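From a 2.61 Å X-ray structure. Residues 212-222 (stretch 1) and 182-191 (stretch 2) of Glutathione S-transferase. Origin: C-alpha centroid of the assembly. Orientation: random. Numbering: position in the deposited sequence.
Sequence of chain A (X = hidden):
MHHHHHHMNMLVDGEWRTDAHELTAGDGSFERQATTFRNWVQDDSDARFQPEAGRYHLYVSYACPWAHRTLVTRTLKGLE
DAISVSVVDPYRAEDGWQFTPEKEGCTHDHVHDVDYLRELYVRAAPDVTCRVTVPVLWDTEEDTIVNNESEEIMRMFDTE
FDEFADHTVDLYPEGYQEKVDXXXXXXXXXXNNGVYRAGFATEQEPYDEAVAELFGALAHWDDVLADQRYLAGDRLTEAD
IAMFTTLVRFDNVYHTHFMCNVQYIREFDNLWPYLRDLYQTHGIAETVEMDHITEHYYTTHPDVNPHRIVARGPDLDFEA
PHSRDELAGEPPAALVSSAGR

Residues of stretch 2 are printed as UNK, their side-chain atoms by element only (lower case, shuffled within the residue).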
ATOM      1  N   ALA A 212      -6.606   3.133 -13.357  1.00 31.94           N
ATOM      2  CA  ALA A 212      -6.240   3.230 -14.767  1.00 28.05           C
ATOM      3  C   ALA A 212      -6.230   4.680 -15.240  1.00 26.18           C
ATOM      4  O   ALA A 212      -5.281   5.123 -15.885  1.00 27.94           O
ATOM      5  CB  ALA A 212      -7.190   2.404 -15.619  1.00 19.25           C
ATOM      6  N   GLU A 213      -7.288   5.414 -14.908  1.00 22.42           N
ATOM      7  CA  GLU A 213      -7.400   6.818 -15.291  1.00 28.29           C
ATOM      8  C   GLU A 213      -6.346   7.678 -14.602  1.00 25.63           C
ATOM      9  O   GLU A 213      -5.811   8.612 -15.198  1.00 23.45           O
ATOM     10  CB  GLU A 213      -8.798   7.348 -14.964  1.00 28.50           C
ATOM     11  CG  GLU A 213      -9.864   6.969 -15.976  1.00 31.82           C
ATOM     12  CD  GLU A 213     -10.377   8.166 -16.753  1.00 49.14           C
ATOM     13  OE1 GLU A 213     -10.117   9.311 -16.325  1.00 48.35           O
ATOM     14  OE2 GLU A 213     -11.042   7.964 -17.791  1.00 58.69           O
ATOM     15  N   LEU A 214      -6.054   7.353 -13.347  1.00 26.50           N
ATOM     16  CA  LEU A 214      -5.102   8.115 -12.545  1.00 19.40           C
ATOM     17  C   LEU A 214      -3.697   8.098 -13.136  1.00 21.15           C
ATOM     18  O   LEU A 214      -3.141   9.146 -13.463  1.00 25.59           O
ATOM     19  CB  LEU A 214      -5.067   7.574 -11.113  1.00 21.76           C
ATOM     20  CG  LEU A 214      -3.957   8.054 -10.174  1.00 20.15           C
ATOM     21  CD1 LEU A 214      -3.963   9.569 -10.031  1.00 16.94           C
ATOM     22  CD2 LEU A 214      -4.100   7.385  -8.817  1.00 20.30           C
ATOM     23  N   PHE A 215      -3.124   6.905 -13.267  1.00 21.55           N
ATOM     24  CA  PHE A 215      -1.759   6.769 -13.761  1.00 20.22           C
ATOM     25  C   PHE A 215      -1.669   7.071 -15.252  1.00 21.65           C
ATOM     26  O   PHE A 215      -0.590   7.354 -15.772  1.00 17.54           O
ATOM     27  CB  PHE A 215      -1.227   5.368 -13.461  1.00 17.40           C
ATOM     28  CG  PHE A 215      -0.841   5.170 -12.024  1.00 24.78           C
ATOM     29  CD1 PHE A 215       0.437   5.480 -11.589  1.00 21.59           C
ATOM     30  CD2 PHE A 215      -1.761   4.693 -11.106  1.00 24.52           C
ATOM     31  CE1 PHE A 215       0.795   5.307 -10.265  1.00 26.41           C
ATOM     32  CE2 PHE A 215      -1.409   4.518  -9.780  1.00 27.77           C
ATOM     33  CZ  PHE A 215      -0.129   4.826  -9.360  1.00 30.00           C
ATOM     34  N   GLY A 216      -2.807   7.011 -15.934  1.00 23.42           N
ATOM     35  CA  GLY A 216      -2.879   7.446 -17.314  1.00 16.99           C
ATOM     36  C   GLY A 216      -2.728   8.952 -17.372  1.00 22.68           C
ATOM     37  O   GLY A 216      -1.997   9.486 -18.207  1.00 28.46           O
ATOM     38  N   ALA A 217      -3.419   9.638 -16.465  1.00 24.92           N
ATOM     39  CA  ALA A 217      -3.347  11.091 -16.370  1.00 24.11           C
ATOM     40  C   ALA A 217      -1.957  11.550 -15.942  1.00 30.37           C
ATOM     41  O   ALA A 217      -1.438  12.545 -16.449  1.00 32.91           O
ATOM     42  CB  ALA A 217      -4.398  11.610 -15.400  1.00 14.57           C
ATOM     43  N   LEU A 218      -1.361  10.819 -15.005  1.00 28.23           N
ATOM     44  CA  LEU A 218      -0.030  11.145 -14.504  1.00 27.57           C
ATOM     45  C   LEU A 218       1.029  10.985 -15.591  1.00 30.00           C
ATOM     46  O   LEU A 218       1.985  11.759 -15.657  1.00 31.82           O
ATOM     47  CB  LEU A 218       0.317  10.269 -13.299  1.00 24.27           C
ATOM     48  CG  LEU A 218      -0.454  10.568 -12.012  1.00 22.56           C
ATOM     49  CD1 LEU A 218      -0.166   9.515 -10.954  1.00 20.44           C
ATOM     50  CD2 LEU A 218      -0.109  11.960 -11.498  1.00 18.81           C
ATOM     51  N   ALA A 219       0.852   9.979 -16.441  1.00 23.65           N
ATOM     52  CA  ALA A 219       1.787   9.727 -17.530  1.00 23.11           C
ATOM     53  C   ALA A 219       1.696  10.818 -18.592  1.00 29.30           C
ATOM     54  O   ALA A 219       2.695  11.171 -19.219  1.00 29.35           O
ATOM     55  CB  ALA A 219       1.530   8.362 -18.146  1.00 24.38           C
ATOM     56  N   HIS A 220       0.492  11.347 -18.789  1.00 25.39           N
ATOM     57  CA  HIS A 220       0.274  12.407 -19.766  1.00 29.08           C
ATOM     58  C   HIS A 220       1.011  13.679 -19.368  1.00 34.98           C
ATOM     59  O   HIS A 220       1.784  14.230 -20.152  1.00 32.08           O
ATOM     60  CB  HIS A 220      -1.220  12.699 -19.924  1.00 28.85           C
ATOM     61  CG  HIS A 220      -1.511  14.011 -20.584  1.00 32.41           C
ATOM     62  ND1 HIS A 220      -1.004  14.353 -21.819  1.00 31.56           N
ATOM     63  CD2 HIS A 220      -2.253  15.068 -20.176  1.00 32.85           C
ATOM     64  CE1 HIS A 220      -1.424  15.562 -22.145  1.00 29.90           C
ATOM     65  NE2 HIS A 220      -2.183  16.019 -21.166  1.00 27.24           N
ATOM     66  N   TRP A 221       0.774  14.136 -18.143  1.00 30.18           N
ATOM     67  CA  TRP A 221       1.389  15.364 -17.656  1.00 25.68           C
ATOM     68  C   TRP A 221       2.887  15.196 -17.432  1.00 28.26           C
ATOM     69  O   TRP A 221       3.621  16.178 -17.346  1.00 28.89           O
ATOM     70  CB  TRP A 221       0.711  15.829 -16.365  1.00 25.05           C
ATOM     71  CG  TRP A 221      -0.697  16.298 -16.578  1.00 29.62           C
ATOM     72  CD1 TRP A 221      -1.837  15.697 -16.134  1.00 25.16           C
ATOM     73  CD2 TRP A 221      -1.112  17.462 -17.303  1.00 26.27           C
ATOM     74  NE1 TRP A 221      -2.938  16.417 -16.532  1.00 32.38           N
ATOM     75  CE2 TRP A 221      -2.520  17.505 -17.251  1.00 26.07           C
ATOM     76  CE3 TRP A 221      -0.431  18.472 -17.989  1.00 25.52           C
ATOM     77  CZ2 TRP A 221      -3.258  18.519 -17.858  1.00 20.85           C
ATOM     78  CZ3 TRP A 221      -1.165  19.478 -18.591  1.00 26.40           C
ATOM     79  CH2 TRP A 221      -2.564  19.493 -18.521  1.00 18.85           C
ATOM     80  N   ASP A 222       3.339  13.949 -17.341  1.00 23.33           N
ATOM     81  CA  ASP A 222       4.763  13.674 -17.210  1.00 26.24           C
ATOM     82  C   ASP A 222       5.475  13.972 -18.524  1.00 29.44           C
ATOM     83  O   ASP A 222       6.588  14.500 -18.532  1.00 37.74           O
ATOM     84  CB  ASP A 222       5.004  12.224 -16.789  1.00 29.07           C
ATOM     85  CG  ASP A 222       6.468  11.931 -16.519  1.00 38.84           C
ATOM     86  OD1 ASP A 222       6.995  12.423 -15.498  1.00 27.46           O
ATOM     87  OD2 ASP A 222       7.091  11.211 -17.328  1.00 37.14           O
ATOM     88  N   UNK A 182      -8.160  25.468 -17.516  1.00 29.60           N
ATOM     89  CA  UNK A 182      -8.337  24.200 -18.214  1.00 31.01           C
ATOM     90  C   UNK A 182      -7.654  23.055 -17.472  1.00 31.78           C
ATOM     91  O   UNK A 182      -8.248  21.996 -17.270  1.00 33.82           O
ATOM     92  o   UNK A 182      -6.018  22.811 -21.677  1.00 38.09           O
ATOM     93  c   UNK A 182      -7.233  23.001 -21.743  1.00 38.05           C
ATOM     94  c   UNK A 182      -7.792  24.291 -19.640  1.00 28.77           C
ATOM     95  c   UNK A 182      -8.080  23.061 -20.486  1.00 26.51           C
ATOM     96  n   UNK A 182      -7.872  23.162 -22.896  1.00 35.25           N
ATOM     97  N   UNK A 183      -6.405  23.276 -17.074  1.00 26.25           N
ATOM     98  CA  UNK A 183      -5.619  22.250 -16.396  1.00 21.75           C
ATOM     99  C   UNK A 183      -6.243  21.864 -15.058  1.00 23.71           C
ATOM    100  O   UNK A 183      -6.320  20.682 -14.718  1.00 28.69           O
ATOM    101  c   UNK A 183      -4.167  22.714 -16.167  1.00 20.20           C
ATOM    102  c   UNK A 183      -2.046  23.424 -17.373  1.00 19.99           C
ATOM    103  c   UNK A 183      -3.387  21.673 -15.380  1.00 19.23           C
ATOM    104  c   UNK A 183      -3.478  22.977 -17.506  1.00 22.74           C
ATOM    105  N   UNK A 184      -6.689  22.867 -14.306  1.00 25.72           N
ATOM    106  CA  UNK A 184      -7.350  22.639 -13.024  1.00 25.79           C
ATOM    107  C   UNK A 184      -8.581  21.751 -13.192  1.00 28.20           C
ATOM    108  O   UNK A 184      -8.814  20.838 -12.400  1.00 28.20           O
ATOM    109  c   UNK A 184      -7.765  23.969 -12.359  1.00 20.52           C
ATOM    110  c   UNK A 184      -6.846  26.210 -11.566  1.00 32.39           C
ATOM    111  c   UNK A 184      -8.610  23.712 -11.120  1.00 13.65           C
ATOM    112  c   UNK A 184      -6.530  24.792 -11.991  1.00 25.50           C
ATOM    113  N   UNK A 185      -9.354  22.014 -14.240  1.00 27.19           N
ATOM    114  CA  UNK A 185     -10.566  21.250 -14.505  1.00 30.53           C
ATOM    115  C   UNK A 185     -10.247  19.819 -14.931  1.00 29.90           C
ATOM    116  O   UNK A 185     -10.951  18.881 -14.554  1.00 30.14           O
ATOM    117  o   UNK A 185     -13.654  22.200 -14.839  1.00 52.80           O
ATOM    118  c   UNK A 185     -11.407  21.942 -15.579  1.00 32.64           C
ATOM    119  o   UNK A 185     -13.222  20.526 -16.195  1.00 45.53           O
ATOM    120  c   UNK A 185     -12.865  21.526 -15.536  1.00 48.69           C
ATOM    121  N   UNK A 186      -9.183  19.652 -15.711  1.00 32.86           N
ATOM    122  CA  UNK A 186      -8.820  18.341 -16.234  1.00 28.24           C
ATOM    123  C   UNK A 186      -8.331  17.409 -15.129  1.00 32.41           C
ATOM    124  O   UNK A 186      -8.922  16.356 -14.900  1.00 29.27           O
ATOM    125  o   UNK A 186      -7.882  16.088 -17.616  1.00 62.19           O
ATOM    126  n   UNK A 186      -6.784  17.259 -19.187  1.00 45.03           N
ATOM    127  c   UNK A 186      -7.750  18.476 -17.324  1.00 33.46           C
ATOM    128  c   UNK A 186      -7.480  17.166 -18.059  1.00 53.63           C
ATOM    129  N   UNK A 187      -7.263  17.803 -14.442  1.00 36.00           N
ATOM    130  CA  UNK A 187      -6.642  16.960 -13.420  1.00 28.62           C
ATOM    131  C   UNK A 187      -7.549  16.701 -12.218  1.00 28.45           C
ATOM    132  O   UNK A 187      -7.222  15.895 -11.346  1.00 28.65           O
ATOM    133  c   UNK A 187      -4.440  18.008 -14.051  1.00 27.59           C
ATOM    134  c   UNK A 187      -5.334  17.585 -12.897  1.00 27.35           C
ATOM    135  c   UNK A 187      -4.607  18.980 -10.885  1.00 18.03           C
ATOM    136  c   UNK A 187      -5.640  18.769 -11.975  1.00 23.86           C
ATOM    137  N   UNK A 188      -8.684  17.391 -12.178  1.00 28.60           N
ATOM    138  CA  UNK A 188      -9.579  17.345 -11.030  1.00 29.44           C
ATOM    139  C   UNK A 188     -10.120  15.948 -10.733  1.00 30.67           C
ATOM    140  O   UNK A 188     -10.063  15.485  -9.594  1.00 27.17           O
ATOM    141  c   UNK A 188     -13.882  17.826  -9.168  1.00 29.52           C
ATOM    142  c   UNK A 188     -12.990  17.799 -10.219  1.00 29.98           C
ATOM    143  o   UNK A 188     -14.383  18.432  -6.915  1.00 52.59           O
ATOM    144  c   UNK A 188     -11.718  18.340 -10.091  1.00 25.26           C
ATOM    145  c   UNK A 188     -11.366  18.910  -8.876  1.00 31.11           C
ATOM    146  c   UNK A 188     -13.506  18.397  -7.971  1.00 38.50           C
ATOM    147  c   UNK A 188     -12.249  18.939  -7.821  1.00 37.47           C
ATOM    148  c   UNK A 188     -10.744  18.312 -11.241  1.00 24.60           C
ATOM    149  N   UNK A 189     -10.647  15.279 -11.753  1.00 34.00           N
ATOM    150  CA  UNK A 189     -11.264  13.969 -11.554  1.00 36.41           C
ATOM    151  C   UNK A 189     -10.264  12.801 -11.532  1.00 28.41           C
ATOM    152  O   UNK A 189     -10.303  11.985 -10.611  1.00 27.56           O
ATOM    153  o   UNK A 189     -14.729  13.135 -14.162  1.00 54.01           O
ATOM    154  c   UNK A 189     -12.336  13.720 -12.623  1.00 24.06           C
ATOM    155  c   UNK A 189     -14.357  12.345 -13.269  1.00 50.84           C
ATOM    156  c   UNK A 189     -13.505  12.880 -12.134  1.00 30.42           C
ATOM    157  o   UNK A 189     -14.655  11.131 -13.265  1.00 47.61           O
ATOM    158  N   UNK A 190      -9.365  12.704 -12.533  1.00 27.79           N
ATOM    159  CA  UNK A 190      -8.494  11.521 -12.511  1.00 20.74           C
ATOM    160  C   UNK A 190      -7.388  11.571 -11.457  1.00 28.33           C
ATOM    161  O   UNK A 190      -6.907  10.515 -11.049  1.00 29.97           O
ATOM    162  c   UNK A 190      -7.873  12.940 -14.312  1.00 27.36           C
ATOM    163  c   UNK A 190      -7.887  11.515 -13.916  1.00 20.44           C
ATOM    164  c   UNK A 190      -9.131  13.520 -13.739  1.00 23.76           C
ATOM    165  N   UNK A 191      -6.992  12.764 -11.024  1.00 28.42           N
ATOM    166  CA  UNK A 191      -5.858  12.890 -10.112  1.00 27.49           C
ATOM    167  C   UNK A 191      -6.255  13.370  -8.716  1.00 24.37           C
ATOM    168  O   UNK A 191      -5.983  12.690  -7.727  1.00 24.64           O
ATOM    169  c   UNK A 191      -4.165  13.236 -11.943  1.00 16.73           C
ATOM    170  c   UNK A 191      -4.789  13.840 -10.683  1.00 24.75           C
ATOM    171  c   UNK A 191      -3.273  14.192 -12.703  1.00 21.06           C
ATOM    172  c   UNK A 191      -3.712  14.115  -9.650  1.00 20.37           C
TER

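Position 182 carries three side-chain carbons in a row, the third bearing one oxygen and one nitrogen. This is a primary amide on a two-carbon arm, and nothing of stretch 1 lies within contact distance. The residue is Gln182, a polar side chain suited to an exposed site.

Position 183 has four carbons, forked at the first, with one arm two carbons long. A carbon of this fork packs on the six-membered ring of Trp221. The beta-branched pattern identifies Ile183. Its CG1 lies 3.7 Å from CH2 of Trp221, so a buried aliphatic arm packs against the far end of the indole.

Position 184 repeats the four-carbon fork with one longer arm, but stays out of reach of stretch 1. It is Ile184, buried against other parts of the protein.

Position 185 shows two carbons, the second carrying two oxygens, and is out of reach of stretch 1. This short carboxylate is Asp185, exposed as fits a charged group.

Position 186 again has two carbons, but the second carries one oxygen and one nitrogen. Its CB points toward stretch 1, and the nitrogen nears the six-membered ring of Trp221. The residue is Asn186, its ND2 4.0 Å from CZ2 of Trp221. The contact is van der Waals in character; the amide lines the indole while remaining at an exposed site.

Position 187 has four carbons forked at the first, one arm of two carbons; the one-carbon arm meets the indole of Trp221 near its nitrogen. It is therefore Ile187. Its CG2 approaches NE1 of Trp221 at 3.3 Å and CE2 of the same ring at 3.8 Å. The methyl thus fills space beside the indole, while the end of the side chain leads away from stretch 1.

Position 188 has one carbon leading to a six-carbon ring that bears an oxygen, the phenol of Tyr188. It is out of reach and partly exposed, a setting that an aromatic ring with a polar hydroxyl tolerates well.

Position 189 has three carbons, the third carrying two oxygens, and makes no contact with stretch 1. It is Glu189, whose charged carboxylate is at home in solvent.

Position 190 has three carbons closing a ring onto the backbone N, and its CB rests on Ala217. Only proline closes such a ring. Pro190 has no amide hydrogen to donate to the preceding turn, and the helix is kinked here. Its CB meets CB of Ala217 at 3.8 Å, where the small alanine allows close approach, and its O receives a CA-H...O contact from CA of Leu214 at 3.4 Å.

Position 191 has four carbons, forked at the first with one two-carbon arm, which touches Ala217, Leu218 and Trp221: Ile191. Its CG1 lies 3.8 Å from CB of Ala217, and its CD1 4.0 Å from CD1 of Trp221 and 4.1 Å from CD2 of Leu218. CB points sideways, but the longer arm of this buried, apolar side chain reaches the hydrophobic pocket.

The two helices run roughly antiparallel, at 142°, with axes 8.6 Å apart at closest approach. No hydrogen bond joins them; the contact rests largely on apolar packing. Ile191 is a knob among Leu214, Ala217, Leu218 and Trp221, while Trp221 is a knob among Ile183, Asn186, Ile187 and Ile191. These reciprocal insertions interlock the helices, and Pro190 extends the packing where the backbones come closest, 4.8 Å between CA of Leu214 and CA of Pro190.

Stretch 2 182-191: QIIDNIYEPI
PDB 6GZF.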